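Local coordinates for protein putative rubredoxin reductase (PDB 3FG2) that probably passes electrons from NADH through bound FAD to a ferredoxin, as the reductase of the CYP199A2 monooxygenase system, at residues Pro184-Tyr189 against Arg350-Phe355; Gly325-Gln330 against Glu366-Ala371. All coordinates share one frame; numbering follows the deposited sequence.

In this flavoprotein reductase one contact joins the C-terminal antiparallel sheet to the nucleotide-binding part, and the other builds that sheet. Along the chain, helix 184-196 comes first, its partner 350-355 following after 160 intervening residues. Residues 325-330 lie between them; at 350-355 interaction 1 closes the longer loop, and at 366-371 interaction 2 closes a loop of 35 intervening residues without any helix. The segments alternate, so the two loops cross rather than nest. Interaction 1 lays the helix on the sheet, and interaction 2 pairs two strands inside it. They meet where Tyr189 OH hydrogen-bonds Asp327 OD1 and where Ala354 pairs with Glu366 through backbone atoms.

Interaction 1: residues Pro184-Tyr189 against Arg350-Phe355; sequences PEISSY and RSFSAF
The helical turn bearing Ile186 and Tyr189 runs roughly antiparallel to the strand that carries Phe352 and Ala354, their axes at 151° and 9.2 Å apart at closest approach. Such a gap is bridged by side chains alone, and no hydrogen bond crosses it. Two aromatic rings form the centre of the contact in an edge-to-face stack, with Phe352 turning its edge to one face of Tyr189. The ring planes stand 72° apart, and Phe352 CE2 lies 3.7 Å from Tyr189 CD1, above the tyrosine face but displaced toward its rim. The bond from CA to CB of Tyr189 points toward the strand, and with CG anti to the backbone N (chi1 174°) the ring starts out from the helix. Farther along the strand, Ile186 CD1 reaches Phe352 CE1 at 4.0 Å and continues to Ala354 CB at 4.3 Å. At the phenol end, Arg350 lays its aliphatic chain across the hydroxyl, with CG 3.5 Å from Tyr189 OH near the plane of the ring. That hydroxyl has its polar partner in Asp327, on another strand of the same sheet. A leucine in place of Tyr189 would probably leave the edge of Phe352 without its aromatic face and Asp327 without this hydroxyl. Arg350 and Ser351 both oppose Ser346 in a G1 beta bulge, just where strand 351-358 begins. This is interdomain packing away from the flavin: helix 184-196 rests on the C-terminal sheet, where Glu185 also touches strand 340-344, while Ile186 and Tyr189 touch Glu366 and Val368 of strand 361-368.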
ATOM      1  N   PRO A 184      10.242   3.034  16.815  1.00 21.12           N
ATOM      2  CA  PRO A 184      11.291   4.059  16.891  1.00 22.89           C
ATOM      3  C   PRO A 184      12.691   3.721  16.369  1.00 23.43           C
ATOM      4  O   PRO A 184      13.331   4.565  15.741  1.00 22.88           O
ATOM      5  CB  PRO A 184      11.303   4.430  18.375  1.00 22.83           C
ATOM      6  CG  PRO A 184       9.868   4.241  18.767  1.00 20.81           C
ATOM      7  CD  PRO A 184       9.546   2.915  18.107  1.00 21.29           C
ATOM      8  N   GLU A 185      13.174   2.508  16.624  1.00 23.56           N
ATOM      9  CA  GLU A 185      14.510   2.140  16.159  1.00 24.80           C
ATOM     10  C   GLU A 185      14.614   2.181  14.633  1.00 22.91           C
ATOM     11  O   GLU A 185      15.679   2.472  14.088  1.00 23.02           O
ATOM     12  CB  GLU A 185      14.911   0.751  16.667  1.00 27.20           C
ATOM     13  CG  GLU A 185      14.755   0.546  18.169  1.00 33.71           C
ATOM     14  CD  GLU A 185      13.281   0.445  18.608  1.00 39.99           C
ATOM     15  OE1 GLU A 185      12.446  -0.095  17.835  1.00 38.21           O
ATOM     16  OE2 GLU A 185      12.962   0.891  19.737  1.00 43.02           O
ATOM     17  N   ILE A 186      13.517   1.888  13.944  1.00 19.80           N
ATOM     18  CA  ILE A 186      13.526   1.931  12.486  1.00 18.92           C
ATOM     19  C   ILE A 186      13.487   3.382  12.007  1.00 18.21           C
ATOM     20  O   ILE A 186      14.230   3.764  11.097  1.00 15.92           O
ATOM     21  CB  ILE A 186      12.330   1.151  11.885  1.00 17.83           C
ATOM     22  CG1 ILE A 186      12.407  -0.322  12.308  1.00 17.73           C
ATOM     23  CG2 ILE A 186      12.340   1.255  10.368  1.00 16.02           C
ATOM     24  CD1 ILE A 186      13.716  -1.010  11.939  1.00 10.66           C
ATOM     25  N   SER A 187      12.635   4.195  12.627  1.00 16.88           N
ATOM     26  CA  SER A 187      12.538   5.603  12.255  1.00 16.98           C
ATOM     27  C   SER A 187      13.896   6.265  12.413  1.00 18.45           C
ATOM     28  O   SER A 187      14.376   6.955  11.516  1.00 18.68           O
ATOM     29  CB  SER A 187      11.531   6.332  13.139  1.00 15.26           C
ATOM     30  OG  SER A 187      10.260   5.725  13.065  1.00 16.60           O
ATOM     31  N   SER A 188      14.512   6.047  13.569  1.00 20.55           N
ATOM     32  CA  SER A 188      15.818   6.617  13.864  1.00 21.84           C
ATOM     33  C   SER A 188      16.837   6.286  12.768  1.00 21.87           C
ATOM     34  O   SER A 188      17.487   7.183  12.230  1.00 22.90           O
ATOM     35  CB  SER A 188      16.310   6.098  15.217  1.00 22.42           C
ATOM     36  OG  SER A 188      17.592   6.609  15.531  1.00 26.66           O
ATOM     37  N   TYR A 189      16.967   5.003  12.438  1.00 20.78           N
ATOM     38  CA  TYR A 189      17.913   4.571  11.408  1.00 20.28           C
ATOM     39  C   TYR A 189      17.697   5.319  10.095  1.00 20.84           C
ATOM     40  O   TYR A 189      18.635   5.859   9.505  1.00 21.75           O
ATOM     41  CB  TYR A 189      17.780   3.062  11.135  1.00 18.26           C
ATOM     42  CG  TYR A 189      18.627   2.589   9.968  1.00 17.76           C
ATOM     43  CD1 TYR A 189      20.014   2.438  10.098  1.00 16.23           C
ATOM     44  CD2 TYR A 189      18.055   2.356   8.716  1.00 17.37           C
ATOM     45  CE1 TYR A 189      20.815   2.071   9.009  1.00 14.96           C
ATOM     46  CE2 TYR A 189      18.846   1.986   7.612  1.00 16.53           C
ATOM     47  CZ  TYR A 189      20.225   1.847   7.768  1.00 17.04           C
ATOM     48  OH  TYR A 189      21.005   1.488   6.687  1.00 12.76           O
ATOM     49  N   ARG A 350      24.654  -1.276   9.201  1.00 29.43           N
ATOM     50  CA  ARG A 350      23.537  -1.135   8.268  1.00 28.19           C
ATOM     51  C   ARG A 350      22.862  -2.456   7.912  1.00 25.69           C
ATOM     52  O   ARG A 350      22.385  -2.641   6.794  1.00 23.57           O
ATOM     53  CB  ARG A 350      23.991  -0.453   6.981  1.00 29.44           C
ATOM     54  CG  ARG A 350      24.479   0.967   7.155  1.00 32.97           C
ATOM     55  CD  ARG A 350      24.578   1.632   5.800  1.00 37.32           C
ATOM     56  NE  ARG A 350      25.649   2.621   5.748  1.00 45.05           N
ATOM     57  CZ  ARG A 350      26.943   2.335   5.874  1.00 48.44           C
ATOM     58  NH1 ARG A 350      27.341   1.081   6.062  1.00 49.08           N
ATOM     59  NH2 ARG A 350      27.847   3.306   5.800  1.00 52.02           N
ATOM     60  N   SER A 351      22.848  -3.379   8.863  1.00 24.36           N
ATOM     61  CA  SER A 351      22.193  -4.661   8.676  1.00 23.29           C
ATOM     62  C   SER A 351      21.796  -5.130  10.059  1.00 24.02           C
ATOM     63  O   SER A 351      22.643  -5.528  10.862  1.00 24.40           O
ATOM     64  CB  SER A 351      23.119  -5.687   8.036  1.00 21.89           C
ATOM     65  OG  SER A 351      22.437  -6.919   7.888  1.00 21.86           O
ATOM     66  N   PHE A 352      20.501  -5.071  10.341  1.00 22.68           N
ATOM     67  CA  PHE A 352      20.010  -5.466  11.646  1.00 22.22           C
ATOM     68  C   PHE A 352      18.503  -5.625  11.572  1.00 22.38           C
ATOM     69  O   PHE A 352      17.876  -5.292  10.560  1.00 22.53           O
ATOM     70  CB  PHE A 352      20.349  -4.378  12.666  1.00 19.86           C
ATOM     71  CG  PHE A 352      19.545  -3.123  12.487  1.00 19.97           C
ATOM     72  CD1 PHE A 352      18.302  -2.982  13.097  1.00 17.76           C
ATOM     73  CD2 PHE A 352      19.997  -2.107  11.652  1.00 19.85           C
ATOM     74  CE1 PHE A 352      17.523  -1.857  12.876  1.00 18.15           C
ATOM     75  CE2 PHE A 352      19.224  -0.972  11.421  1.00 18.53           C
ATOM     76  CZ  PHE A 352      17.985  -0.845  12.033  1.00 20.93           C
ATOM     77  N   SER A 353      17.927  -6.115  12.658  1.00 21.34           N
ATOM     78  CA  SER A 353      16.490  -6.304  12.736  1.00 22.44           C
ATOM     79  C   SER A 353      15.986  -5.883  14.113  1.00 22.52           C
ATOM     80  O   SER A 353      16.708  -5.960  15.114  1.00 22.37           O
ATOM     81  CB  SER A 353      16.124  -7.773  12.482  1.00 21.58           C
ATOM     82  OG  SER A 353      16.487  -8.181  11.172  1.00 22.18           O
ATOM     83  N   ALA A 354      14.749  -5.415  14.155  1.00 20.90           N
ATOM     84  CA  ALA A 354      14.148  -5.031  15.413  1.00 19.94           C
ATOM     85  C   ALA A 354      13.103  -6.099  15.707  1.00 21.29           C
ATOM     86  O   ALA A 354      12.085  -6.199  15.009  1.00 20.57           O
ATOM     87  CB  ALA A 354      13.496  -3.665  15.294  1.00 19.20           C
ATOM     88  N   PHE A 355      13.369  -6.927  16.715  1.00 20.57           N
ATOM     89  CA  PHE A 355      12.421  -7.962  17.092  1.00 20.54           C
ATOM     90  C   PHE A 355      11.454  -7.311  18.063  1.00 20.48           C
ATOM     91  O   PHE A 355      11.821  -6.924  19.170  1.00 21.23           O
ATOM     92  CB  PHE A 355      13.141  -9.154  17.738  1.00 21.55           C
ATOM     93  CG  PHE A 355      13.799 -10.070  16.747  1.00 20.84           C
ATOM     94  CD1 PHE A 355      14.708  -9.573  15.817  1.00 20.45           C
ATOM     95  CD2 PHE A 355      13.510 -11.429  16.742  1.00 23.03           C
ATOM     96  CE1 PHE A 355      15.319 -10.416  14.897  1.00 20.12           C
ATOM     97  CE2 PHE A 355      14.116 -12.286  15.824  1.00 21.70           C
ATOM     98  CZ  PHE A 355      15.023 -11.775  14.898  1.00 22.46           C
TER

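Interaction 2: residues Gly325-Gln330 against Glu366-Ala371; sequences GDDKLQ and ESVNRA
Leu329 and Val368 face each other as a non-hydrogen-bonded pair in the antiparallel sheet of the C-terminal domain, beside the hydrogen-bonded pair Gln330-Ser367. In that second pair Gln330 N donates to Ser367 O at 2.9 Å and Ser367 N returns a bond to Gln330 O. One step on, where strand 361-368 gives way to a loop, Asn369 N still donates to Lys328 O.

Side-chain bonds then extend the ladder. Asn369 has CG beside its backbone N (chi1 -52°), from where the amide reaches the partner strand with both its ends. Its OD1 accepts Lys328 N at 2.7 Å, with the donor raised 35° from the carbonyl plane, while ND2 gives a hydrogen to Asp327 OD1 at 2.7 Å, almost within the amide plane. These bonds, with a further one from ND2 to Arg350 O, would fix the rotation of the amide. Asp327 OD1 also hydrogen-bonds Tyr189 OH and OD2 forms a salt bridge with Arg193, so both oxygens have partners on helix 184-196.

Water completes the join: one molecule donates to Gln330 OE1 and Ser367 O and accepts from Arg370 N, which lies 3.0 Å from the water oxygen.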
ATOM      1  N   GLY A 325      16.307   4.499  -0.957  1.00 14.92           N
ATOM      2  CA  GLY A 325      17.694   4.716  -1.325  1.00 17.86           C
ATOM      3  C   GLY A 325      18.358   3.371  -1.560  1.00 19.64           C
ATOM      4  O   GLY A 325      17.910   2.589  -2.397  1.00 19.38           O
ATOM      5  N   ASP A 326      19.419   3.083  -0.819  1.00 20.11           N
ATOM      6  CA  ASP A 326      20.101   1.809  -0.983  1.00 22.02           C
ATOM      7  C   ASP A 326      19.707   0.799   0.086  1.00 21.19           C
ATOM      8  O   ASP A 326      20.182  -0.330   0.072  1.00 21.28           O
ATOM      9  CB  ASP A 326      21.616   2.014  -0.967  1.00 23.52           C
ATOM     10  CG  ASP A 326      22.090   2.866  -2.121  1.00 27.00           C
ATOM     11  OD1 ASP A 326      21.534   2.712  -3.230  1.00 29.64           O
ATOM     12  OD2 ASP A 326      23.017   3.679  -1.930  1.00 29.06           O
ATOM     13  N   ASP A 327      18.835   1.205   1.004  1.00 21.64           N
ATOM     14  CA  ASP A 327      18.397   0.325   2.088  1.00 23.40           C
ATOM     15  C   ASP A 327      17.081  -0.374   1.779  1.00 22.53           C
ATOM     16  O   ASP A 327      16.209   0.186   1.113  1.00 23.49           O
ATOM     17  CB  ASP A 327      18.228   1.112   3.398  1.00 24.64           C
ATOM     18  CG  ASP A 327      19.545   1.614   3.964  1.00 24.85           C
ATOM     19  OD1 ASP A 327      20.446   0.789   4.219  1.00 24.63           O
ATOM     20  OD2 ASP A 327      19.672   2.842   4.163  1.00 27.61           O
ATOM     21  N   LYS A 328      16.951  -1.603   2.269  1.00 21.92           N
ATOM     22  CA  LYS A 328      15.739  -2.395   2.082  1.00 21.36           C
ATOM     23  C   LYS A 328      15.140  -2.654   3.455  1.00 22.43           C
ATOM     24  O   LYS A 328      15.846  -3.059   4.379  1.00 22.74           O
ATOM     25  CB  LYS A 328      16.061  -3.730   1.414  1.00 21.10           C
ATOM     26  CG  LYS A 328      14.951  -4.777   1.546  1.00 24.72           C
ATOM     27  CD  LYS A 328      13.769  -4.526   0.616  1.00 23.11           C
ATOM     28  CE  LYS A 328      14.061  -5.059  -0.788  1.00 23.34           C
ATOM     29  NZ  LYS A 328      12.897  -4.908  -1.716  1.00 23.49           N
ATOM     30  N   LEU A 329      13.838  -2.411   3.583  1.00 22.46           N
ATOM     31  CA  LEU A 329      13.136  -2.620   4.839  1.00 20.37           C
ATOM     32  C   LEU A 329      12.093  -3.701   4.623  1.00 20.80           C
ATOM     33  O   LEU A 329      11.272  -3.613   3.708  1.00 21.31           O
ATOM     34  CB  LEU A 329      12.423  -1.338   5.275  1.00 20.16           C
ATOM     35  CG  LEU A 329      12.027  -1.117   6.748  1.00 22.57           C
ATOM     36  CD1 LEU A 329      10.791  -0.228   6.797  1.00 21.65           C
ATOM     37  CD2 LEU A 329      11.749  -2.414   7.458  1.00 20.58           C
ATOM     38  N   GLN A 330      12.128  -4.724   5.461  1.00 19.60           N
ATOM     39  CA  GLN A 330      11.153  -5.793   5.373  1.00 20.92           C
ATOM     40  C   GLN A 330      10.491  -5.952   6.732  1.00 21.44           C
ATOM     41  O   GLN A 330      11.160  -5.971   7.767  1.00 22.08           O
ATOM     42  CB  GLN A 330      11.816  -7.102   4.953  1.00 17.62           C
ATOM     43  CG  GLN A 330      12.261  -7.127   3.511  1.00 15.13           C
ATOM     44  CD  GLN A 330      13.115  -8.330   3.222  1.00 16.16           C
ATOM     45  OE1 GLN A 330      14.187  -8.493   3.803  1.00 18.16           O
ATOM     46  NE2 GLN A 330      12.646  -9.189   2.330  1.00 18.61           N
ATOM     47  N   GLU A 366      11.125  -6.306  12.022  1.00 19.09           N
ATOM     48  CA  GLU A 366      11.399  -5.241  11.066  1.00 19.53           C
ATOM     49  C   GLU A 366      12.883  -5.374  10.741  1.00 18.75           C
ATOM     50  O   GLU A 366      13.735  -5.061  11.572  1.00 19.02           O
ATOM     51  CB  GLU A 366      11.115  -3.888  11.711  1.00 19.74           C
ATOM     52  CG  GLU A 366       9.734  -3.776  12.349  1.00 19.21           C
ATOM     53  CD  GLU A 366       9.651  -2.604  13.316  1.00 20.63           C
ATOM     54  OE1 GLU A 366      10.463  -2.565  14.271  1.00 18.57           O
ATOM     55  OE2 GLU A 366       8.781  -1.724  13.124  1.00 18.93           O
ATOM     56  N   SER A 367      13.184  -5.844   9.537  1.00 17.16           N
ATOM     57  CA  SER A 367      14.562  -6.070   9.118  1.00 16.78           C
ATOM     58  C   SER A 367      15.106  -5.098   8.084  1.00 16.24           C
ATOM     59  O   SER A 367      14.501  -4.904   7.039  1.00 17.26           O
ATOM     60  CB  SER A 367      14.696  -7.489   8.565  1.00 15.65           C
ATOM     61  OG  SER A 367      14.168  -8.444   9.469  1.00 18.55           O
ATOM     62  N   VAL A 368      16.256  -4.501   8.376  1.00 17.17           N
ATOM     63  CA  VAL A 368      16.898  -3.576   7.449  1.00 18.30           C
ATOM     64  C   VAL A 368      18.075  -4.298   6.806  1.00 18.47           C
ATOM     65  O   VAL A 368      19.020  -4.688   7.493  1.00 18.84           O
ATOM     66  CB  VAL A 368      17.426  -2.317   8.166  1.00 18.69           C
ATOM     67  CG1 VAL A 368      18.320  -1.519   7.224  1.00 19.63           C
ATOM     68  CG2 VAL A 368      16.270  -1.463   8.626  1.00 17.88           C
ATOM     69  N   ASN A 369      18.013  -4.470   5.489  1.00 19.29           N
ATOM     70  CA  ASN A 369      19.064  -5.165   4.741  1.00 20.08           C
ATOM     71  C   ASN A 369      19.480  -6.460   5.447  1.00 20.07           C
ATOM     72  O   ASN A 369      20.670  -6.724   5.631  1.00 22.87           O
ATOM     73  CB  ASN A 369      20.293  -4.267   4.577  1.00 16.88           C
ATOM     74  CG  ASN A 369      19.956  -2.908   3.996  1.00 18.56           C
ATOM     75  OD1 ASN A 369      19.266  -2.797   2.969  1.00 16.30           O
ATOM     76  ND2 ASN A 369      20.460  -1.856   4.644  1.00 12.59           N
ATOM     77  N   ARG A 370      18.499  -7.261   5.841  1.00 18.76           N
ATOM     78  CA  ARG A 370      18.775  -8.509   6.545  1.00 19.19           C
ATOM     79  C   ARG A 370      17.687  -9.524   6.208  1.00 18.43           C
ATOM     80  O   ARG A 370      16.853  -9.853   7.050  1.00 19.56           O
ATOM     81  CB  ARG A 370      18.796  -8.248   8.050  1.00 18.28           C
ATOM     82  CG  ARG A 370      19.736  -9.133   8.843  1.00 22.85           C
ATOM     83  CD  ARG A 370      19.748  -8.699  10.296  1.00 23.85           C
ATOM     84  NE  ARG A 370      21.055  -8.900  10.912  1.00 31.45           N
ATOM     85  CZ  ARG A 370      21.478 -10.049  11.427  1.00 32.76           C
ATOM     86  NH1 ARG A 370      20.698 -11.124  11.411  1.00 38.11           N
ATOM     87  NH2 ARG A 370      22.687 -10.118  11.961  1.00 32.65           N
ATOM     88  N   ALA A 371      17.707 -10.008   4.972  1.00 16.66           N
ATOM     89  CA  ALA A 371      16.715 -10.964   4.487  1.00 17.70           C
ATOM     90  C   ALA A 371      16.551 -12.239   5.313  1.00 16.73           C
ATOM     91  O   ALA A 371      15.457 -12.800   5.381  1.00 18.10           O
ATOM     92  CB  ALA A 371      17.022 -11.329   3.037  1.00 17.64           C
TER
HETATM   93  O   HOH W   1      15.647  -6.640   5.118  1.00 14.17           O
HETATM   94  O   HOH W   2      11.528  -9.134   8.822  1.00 21.20           O